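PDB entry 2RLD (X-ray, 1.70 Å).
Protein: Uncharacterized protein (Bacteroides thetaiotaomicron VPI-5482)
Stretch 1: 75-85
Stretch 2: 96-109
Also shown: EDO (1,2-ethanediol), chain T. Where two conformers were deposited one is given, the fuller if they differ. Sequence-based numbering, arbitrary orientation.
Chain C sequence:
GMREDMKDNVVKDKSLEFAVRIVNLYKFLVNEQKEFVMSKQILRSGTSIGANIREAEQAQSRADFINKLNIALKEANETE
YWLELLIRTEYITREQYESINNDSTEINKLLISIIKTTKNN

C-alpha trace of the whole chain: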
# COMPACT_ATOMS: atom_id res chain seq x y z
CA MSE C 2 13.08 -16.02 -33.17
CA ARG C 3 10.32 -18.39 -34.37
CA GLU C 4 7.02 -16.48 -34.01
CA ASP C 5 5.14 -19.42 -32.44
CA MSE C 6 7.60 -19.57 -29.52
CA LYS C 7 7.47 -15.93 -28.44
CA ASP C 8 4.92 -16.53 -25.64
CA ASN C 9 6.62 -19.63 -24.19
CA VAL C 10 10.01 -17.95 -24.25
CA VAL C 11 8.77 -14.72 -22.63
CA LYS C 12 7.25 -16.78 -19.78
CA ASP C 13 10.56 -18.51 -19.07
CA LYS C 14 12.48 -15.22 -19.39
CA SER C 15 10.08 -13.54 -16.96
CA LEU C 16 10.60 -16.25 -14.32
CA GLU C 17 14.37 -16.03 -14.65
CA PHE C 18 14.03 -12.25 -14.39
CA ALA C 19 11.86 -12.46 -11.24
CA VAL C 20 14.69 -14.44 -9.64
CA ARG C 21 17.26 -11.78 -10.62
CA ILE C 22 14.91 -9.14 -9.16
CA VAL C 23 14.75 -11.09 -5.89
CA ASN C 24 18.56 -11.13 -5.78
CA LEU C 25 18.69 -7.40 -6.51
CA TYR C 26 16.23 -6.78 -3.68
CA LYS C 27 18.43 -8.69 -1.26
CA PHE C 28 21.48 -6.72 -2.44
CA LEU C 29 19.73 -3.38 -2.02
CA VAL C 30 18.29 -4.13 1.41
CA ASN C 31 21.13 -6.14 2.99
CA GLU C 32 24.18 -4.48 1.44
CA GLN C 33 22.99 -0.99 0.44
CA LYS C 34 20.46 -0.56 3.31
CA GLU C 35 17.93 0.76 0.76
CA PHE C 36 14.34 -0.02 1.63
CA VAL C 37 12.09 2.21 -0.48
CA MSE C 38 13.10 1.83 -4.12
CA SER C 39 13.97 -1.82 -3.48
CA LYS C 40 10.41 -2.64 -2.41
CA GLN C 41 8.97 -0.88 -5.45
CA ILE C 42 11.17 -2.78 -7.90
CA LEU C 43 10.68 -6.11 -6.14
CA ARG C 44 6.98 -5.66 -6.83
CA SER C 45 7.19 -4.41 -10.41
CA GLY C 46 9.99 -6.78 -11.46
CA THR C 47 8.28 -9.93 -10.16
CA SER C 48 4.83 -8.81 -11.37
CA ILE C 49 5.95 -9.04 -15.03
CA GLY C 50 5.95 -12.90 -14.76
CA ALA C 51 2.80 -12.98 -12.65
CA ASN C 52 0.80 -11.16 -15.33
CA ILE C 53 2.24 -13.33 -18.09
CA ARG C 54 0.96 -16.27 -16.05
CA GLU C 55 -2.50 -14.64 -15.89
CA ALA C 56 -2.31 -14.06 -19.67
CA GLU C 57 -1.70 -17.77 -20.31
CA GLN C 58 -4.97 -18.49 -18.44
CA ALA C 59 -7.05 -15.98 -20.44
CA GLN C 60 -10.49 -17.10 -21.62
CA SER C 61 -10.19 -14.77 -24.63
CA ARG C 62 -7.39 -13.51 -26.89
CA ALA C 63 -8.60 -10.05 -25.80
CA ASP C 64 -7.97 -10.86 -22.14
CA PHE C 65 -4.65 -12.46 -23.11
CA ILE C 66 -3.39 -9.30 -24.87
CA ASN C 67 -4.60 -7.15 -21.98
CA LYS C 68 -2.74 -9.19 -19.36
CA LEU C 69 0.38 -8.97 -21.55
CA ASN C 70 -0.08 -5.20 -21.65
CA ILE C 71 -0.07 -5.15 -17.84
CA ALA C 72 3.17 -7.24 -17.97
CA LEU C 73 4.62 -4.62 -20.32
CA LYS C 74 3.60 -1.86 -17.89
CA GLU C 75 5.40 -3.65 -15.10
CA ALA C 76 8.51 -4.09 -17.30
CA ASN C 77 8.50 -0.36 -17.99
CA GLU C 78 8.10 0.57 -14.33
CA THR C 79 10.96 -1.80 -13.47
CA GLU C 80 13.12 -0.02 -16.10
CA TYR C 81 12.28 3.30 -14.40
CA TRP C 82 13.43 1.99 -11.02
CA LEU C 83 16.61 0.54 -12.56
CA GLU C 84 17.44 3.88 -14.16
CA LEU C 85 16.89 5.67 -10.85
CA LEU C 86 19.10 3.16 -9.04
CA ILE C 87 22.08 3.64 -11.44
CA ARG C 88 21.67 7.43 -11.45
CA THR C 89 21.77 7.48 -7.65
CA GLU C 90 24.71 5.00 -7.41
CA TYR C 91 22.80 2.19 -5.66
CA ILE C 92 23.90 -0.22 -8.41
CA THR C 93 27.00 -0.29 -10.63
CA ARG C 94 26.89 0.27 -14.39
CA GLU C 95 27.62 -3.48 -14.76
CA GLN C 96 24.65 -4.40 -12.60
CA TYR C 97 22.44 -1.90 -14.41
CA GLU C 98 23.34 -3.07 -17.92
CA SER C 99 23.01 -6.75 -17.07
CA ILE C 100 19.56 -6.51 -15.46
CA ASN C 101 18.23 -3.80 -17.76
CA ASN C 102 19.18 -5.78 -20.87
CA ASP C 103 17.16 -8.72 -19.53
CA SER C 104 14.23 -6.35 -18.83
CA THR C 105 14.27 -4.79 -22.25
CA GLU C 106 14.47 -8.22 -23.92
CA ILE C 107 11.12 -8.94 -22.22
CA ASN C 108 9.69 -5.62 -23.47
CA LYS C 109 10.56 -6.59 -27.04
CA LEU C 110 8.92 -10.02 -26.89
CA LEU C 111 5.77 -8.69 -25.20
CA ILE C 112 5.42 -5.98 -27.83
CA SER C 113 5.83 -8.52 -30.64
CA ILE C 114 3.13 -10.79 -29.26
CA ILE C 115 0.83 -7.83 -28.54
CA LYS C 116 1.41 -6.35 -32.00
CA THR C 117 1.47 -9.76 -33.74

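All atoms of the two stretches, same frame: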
# COMPACT_ATOMS: atom_id res chain seq x y z
N GLU C 75 4.53 -3.28 -16.23
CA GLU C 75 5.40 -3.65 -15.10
C GLU C 75 6.88 -3.67 -15.52
O GLU C 75 7.76 -3.22 -14.78
CB GLU C 75 4.95 -4.99 -14.52
CG GLU C 75 3.55 -5.00 -13.88
CD GLU C 75 3.42 -4.19 -12.59
OE1 GLU C 75 4.36 -3.48 -12.18
OE2 GLU C 75 2.34 -4.29 -11.96
N ALA C 76 7.15 -4.14 -16.73
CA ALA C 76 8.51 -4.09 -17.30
C ALA C 76 9.00 -2.64 -17.41
O ALA C 76 10.14 -2.33 -17.04
CB ALA C 76 8.53 -4.76 -18.67
N ASN C 77 8.13 -1.75 -17.87
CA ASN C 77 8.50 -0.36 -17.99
C ASN C 77 8.71 0.31 -16.66
O ASN C 77 9.68 1.07 -16.50
CB ASN C 77 7.49 0.40 -18.83
CG ASN C 77 7.80 0.29 -20.28
OD1 ASN C 77 8.68 1.01 -20.78
ND2 ASN C 77 7.13 -0.62 -20.97
N GLU C 78 7.87 0.00 -15.68
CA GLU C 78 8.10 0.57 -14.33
C GLU C 78 9.43 0.08 -13.75
O GLU C 78 10.18 0.85 -13.15
CB GLU C 78 6.95 0.23 -13.39
CG GLU C 78 7.10 1.00 -12.09
CD GLU C 78 6.11 0.64 -11.01
OE1 GLU C 78 5.01 0.15 -11.34
OE2 GLU C 78 6.46 0.85 -9.83
N THR C 79 9.71 -1.19 -13.96
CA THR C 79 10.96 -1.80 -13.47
C THR C 79 12.15 -1.05 -14.09
O THR C 79 13.13 -0.77 -13.41
CB THR C 79 11.01 -3.31 -13.82
OG1 THR C 79 9.91 -4.00 -13.20
CG2 THR C 79 12.33 -3.95 -13.36
N GLU C 80 12.06 -0.76 -15.38
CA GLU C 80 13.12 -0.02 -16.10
C GLU C 80 13.32 1.38 -15.51
O GLU C 80 14.43 1.88 -15.41
CB GLU C 80 12.81 -0.05 -17.60
CG GLU C 80 13.12 -1.46 -18.15
CD GLU C 80 12.18 -1.96 -19.24
OE1 GLU C 80 11.44 -1.14 -19.82
OE2 GLU C 80 12.18 -3.20 -19.48
N TYR C 81 12.22 2.01 -15.10
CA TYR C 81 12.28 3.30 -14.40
C TYR C 81 13.08 3.15 -13.12
O TYR C 81 14.02 3.91 -12.87
CB TYR C 81 10.86 3.78 -14.06
CG TYR C 81 10.79 4.98 -13.10
CD1 TYR C 81 10.98 6.27 -13.54
CD2 TYR C 81 10.52 4.79 -11.76
CE1 TYR C 81 10.91 7.36 -12.65
CE2 TYR C 81 10.47 5.85 -10.85
CZ TYR C 81 10.68 7.13 -11.30
OH TYR C 81 10.57 8.16 -10.40
N TRP C 82 12.72 2.16 -12.30
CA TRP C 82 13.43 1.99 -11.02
C TRP C 82 14.91 1.67 -11.26
O TRP C 82 15.78 2.20 -10.56
CB TRP C 82 12.77 0.93 -10.10
CG TRP C 82 11.41 1.35 -9.62
CD1 TRP C 82 10.19 0.79 -9.95
CD2 TRP C 82 11.12 2.44 -8.74
NE1 TRP C 82 9.17 1.48 -9.32
CE2 TRP C 82 9.71 2.50 -8.59
CE3 TRP C 82 11.92 3.39 -8.08
CZ2 TRP C 82 9.09 3.46 -7.80
CZ3 TRP C 82 11.30 4.32 -7.27
CH2 TRP C 82 9.89 4.36 -7.15
N LEU C 83 15.20 0.87 -12.28
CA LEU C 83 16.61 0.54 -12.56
C LEU C 83 17.39 1.81 -12.93
O LEU C 83 18.54 2.01 -12.53
CB LEU C 83 16.70 -0.48 -13.68
CG LEU C 83 16.29 -1.91 -13.32
CD1 LEU C 83 16.22 -2.78 -14.59
CD2 LEU C 83 17.24 -2.54 -12.25
N GLU C 84 16.79 2.65 -13.73
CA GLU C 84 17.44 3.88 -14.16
C GLU C 84 17.71 4.79 -12.96
O GLU C 84 18.79 5.38 -12.81
CB GLU C 84 16.55 4.61 -15.16
CG GLU C 84 17.26 5.78 -15.83
CD GLU C 84 16.43 6.46 -16.92
OE1 GLU C 84 15.38 5.91 -17.35
OE2 GLU C 84 16.85 7.56 -17.36
N LEU C 85 16.71 4.91 -12.10
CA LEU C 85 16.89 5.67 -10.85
C LEU C 85 18.01 5.11 -9.98
O LEU C 85 18.84 5.87 -9.45
CB LEU C 85 15.56 5.72 -10.08
CG LEU C 85 15.47 6.67 -8.90
CD1 LEU C 85 16.03 8.06 -9.20
CD2 LEU C 85 14.01 6.71 -8.43
N GLN C 96 25.91 -3.85 -13.10
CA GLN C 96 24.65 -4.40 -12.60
C GLN C 96 23.48 -3.87 -13.43
O GLN C 96 22.61 -4.63 -13.85
CB GLN C 96 24.45 -4.09 -11.11
CG GLN C 96 25.34 -4.87 -10.16
CD GLN C 96 25.25 -4.35 -8.72
OE1 GLN C 96 25.51 -3.18 -8.45
NE2 GLN C 96 24.88 -5.24 -7.78
N TYR C 97 23.49 -2.56 -13.64
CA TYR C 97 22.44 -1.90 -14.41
C TYR C 97 22.29 -2.53 -15.79
O TYR C 97 21.19 -2.97 -16.18
CB TYR C 97 22.74 -0.40 -14.56
CG TYR C 97 21.76 0.28 -15.48
CD1 TYR C 97 20.45 0.50 -15.08
CD2 TYR C 97 22.13 0.68 -16.76
CE1 TYR C 97 19.52 1.10 -15.92
CE2 TYR C 97 21.20 1.29 -17.62
CZ TYR C 97 19.90 1.49 -17.19
OH TYR C 97 18.96 2.09 -18.01
N GLU C 98 23.40 -2.59 -16.53
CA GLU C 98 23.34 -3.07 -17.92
C GLU C 98 22.86 -4.50 -17.99
O GLU C 98 22.04 -4.83 -18.83
CB GLU C 98 24.69 -2.91 -18.62
CG GLU C 98 25.00 -1.44 -18.88
CD GLU C 98 26.11 -1.22 -19.89
OE1 GLU C 98 26.87 -2.16 -20.20
OE2 GLU C 98 26.20 -0.06 -20.37
N SER C 99 23.37 -5.35 -17.09
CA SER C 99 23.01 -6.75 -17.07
C SER C 99 21.51 -6.96 -16.87
O SER C 99 20.88 -7.69 -17.62
CB SER C 99 23.80 -7.46 -15.97
OG SER C 99 23.60 -8.86 -16.02
N ILE C 100 20.95 -6.29 -15.86
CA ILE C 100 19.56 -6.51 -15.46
C ILE C 100 18.66 -5.77 -16.45
O ILE C 100 17.64 -6.30 -16.87
CB ILE C 100 19.29 -6.03 -14.00
CG1 ILE C 100 20.17 -6.80 -13.03
CG2 ILE C 100 17.84 -6.24 -13.63
CD1 ILE C 100 20.20 -6.22 -11.63
N ASN C 101 19.06 -4.57 -16.85
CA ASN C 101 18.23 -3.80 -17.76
C ASN C 101 18.12 -4.43 -19.15
O ASN C 101 17.08 -4.35 -19.79
CB ASN C 101 18.74 -2.36 -17.89
CG ASN C 101 17.78 -1.47 -18.66
OD1 ASN C 101 16.68 -1.18 -18.19
ND2 ASN C 101 18.19 -1.04 -19.84
N ASN C 102 19.19 -5.07 -19.61
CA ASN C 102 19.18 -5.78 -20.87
C ASN C 102 18.20 -6.94 -20.82
O ASN C 102 17.50 -7.19 -21.79
CB ASN C 102 20.57 -6.29 -21.22
CG ASN C 102 21.49 -5.20 -21.73
OD1 ASN C 102 21.04 -4.09 -22.06
ND2 ASN C 102 22.79 -5.49 -21.78
N ASP C 103 18.14 -7.64 -19.69
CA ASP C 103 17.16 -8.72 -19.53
C ASP C 103 15.72 -8.16 -19.54
O ASP C 103 14.78 -8.78 -20.09
CB ASP C 103 17.43 -9.51 -18.25
CG ASP C 103 18.66 -10.40 -18.35
OD1 ASP C 103 19.22 -10.51 -19.45
OD2 ASP C 103 19.03 -11.05 -17.33
N SER C 104 15.54 -7.01 -18.89
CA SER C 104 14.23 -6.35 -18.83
C SER C 104 13.77 -5.96 -20.21
O SER C 104 12.64 -6.25 -20.63
CB SER C 104 14.27 -5.12 -17.91
OG SER C 104 12.98 -4.86 -17.36
N THR C 105 14.67 -5.34 -20.97
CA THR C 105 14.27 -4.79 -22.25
C THR C 105 14.05 -5.90 -23.29
O THR C 105 13.24 -5.77 -24.22
CB THR C 105 15.28 -3.71 -22.72
OG1 THR C 105 16.59 -4.27 -22.76
CG2 THR C 105 15.28 -2.53 -21.76
N GLU C 106 14.75 -7.03 -23.12
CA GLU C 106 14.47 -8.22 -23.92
C GLU C 106 13.02 -8.65 -23.74
O GLU C 106 12.38 -9.06 -24.68
CB GLU C 106 15.42 -9.36 -23.53
CG GLU C 106 15.15 -10.68 -24.22
CD GLU C 106 16.13 -11.78 -23.79
OE1 GLU C 106 16.59 -11.77 -22.62
OE2 GLU C 106 16.44 -12.65 -24.63
N ILE C 107 12.51 -8.59 -22.50
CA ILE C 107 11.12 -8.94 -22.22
C ILE C 107 10.15 -7.94 -22.85
O ILE C 107 9.12 -8.34 -23.42
CB ILE C 107 10.88 -9.11 -20.67
CG1 ILE C 107 11.59 -10.37 -20.17
CG2 ILE C 107 9.38 -9.13 -20.32
CD1 ILE C 107 11.67 -10.46 -18.67
N ASN C 108 10.47 -6.65 -22.77
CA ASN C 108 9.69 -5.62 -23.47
C ASN C 108 9.46 -5.99 -24.94
O ASN C 108 8.34 -5.91 -25.46
CB ASN C 108 10.42 -4.28 -23.46
CG ASN C 108 10.33 -3.57 -22.15
OD1 ASN C 108 10.35 -4.18 -21.09
ND2 ASN C 108 10.22 -2.24 -22.20
N LYS C 109 10.55 -6.36 -25.60
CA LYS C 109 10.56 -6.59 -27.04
C LYS C 109 9.63 -7.76 -27.40
O LYS C 109 8.83 -7.67 -28.33
CB LYS C 109 11.99 -6.89 -27.45
CG LYS C 109 12.22 -7.13 -28.92
CD LYS C 109 13.68 -7.50 -29.18
CE LYS C 109 14.10 -8.72 -28.37
NZ LYS C 109 15.00 -9.62 -29.12
C1 EDO T . 22.49 -8.78 -7.05
O1 EDO T . 22.26 -9.88 -7.93
C2 EDO T . 22.88 -7.63 -7.94
O2 EDO T . 24.08 -7.99 -8.61
O HOH W 1 16.28 1.37 -17.43

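How do the two helices lie against each other? They run nearly antiparallel, with 157° between their N-to-C directions, and their axes come within 9.6 Å. Such spacing leaves room for medium-sized side chains between the backbones. The register is set by three pairs: Ala 76 with Ser 104, Glu 80 with Asn 101, and Leu 83 with Tyr 97, whose CA atoms are 6.3, 6.6 and 6.6 Å apart respectively. Small residues suit the first of these pairs, since the CA-to-CB bonds of both Ala 76 and Ser 104 point toward the opposing helix and little space remains between the chains there. In all, the contact buries 477 Å², counting both sides.

What is the polar centre of the contact? It is the carboxylate of Glu 80, whose CA-to-CB bond points sideways but whose end reaches across to the other helix. There the side chain fits as a knob into a hole formed by Asn 101, Ser 104, Thr 105 and Asn 108. Ser 104 OG donates a hydrogen bond to Glu 80 OE2 over 2.8 Å, and a hydroxyl is a natural donor to a carboxylate oxygen. Asn 108 also packs against this group, and its CA-to-CB bond points toward the first helix; its amide is probably turned over in the model, so its individual atoms are best not interpreted. Farther back along the Glu 80 side chain, CG lies 3.6 Å from Asn 101 OD1, so the aliphatic part of the glutamate contributes packing while its tip is engaged with polar partners.

Where do apolar groups meet? Leu 83 covers this part of the contact, and 90 Å² of its surface is covered by the second helix. With chi1 in m and chi2 in t, it places CD1 3.9 Å from Ile 100 CG2, while its CB lies 3.9 Å from Tyr 97 CE1. Leu 83 and Ile 100 both direct their CA-to-CB bonds toward the opposing helix and are buried, as suits branched hydrocarbon side chains. Tyr 97 starts sideways, but its t rotamer brings the ring over the first helix, where CD1 comes within 3.5 Å of Leu 83 O and CE1 within 3.8 Å of Glu 84 N. The ring meets these backbone atoms obliquely.

How does water join the helices beside this packing? One water connects polar groups from both stretches. The oxygen of this water lies 2.8 Å from Glu 80 O, 2.7 Å from Asn 101 OD1 and 2.8 Å from Tyr 97 OH, within hydrogen-bonding reach of all three. The tyrosine therefore serves the contact in two ways, with ring carbons packed against Leu 83 and a hydroxyl at the water, while Asn 101 offers its amide oxygen to the same bridge.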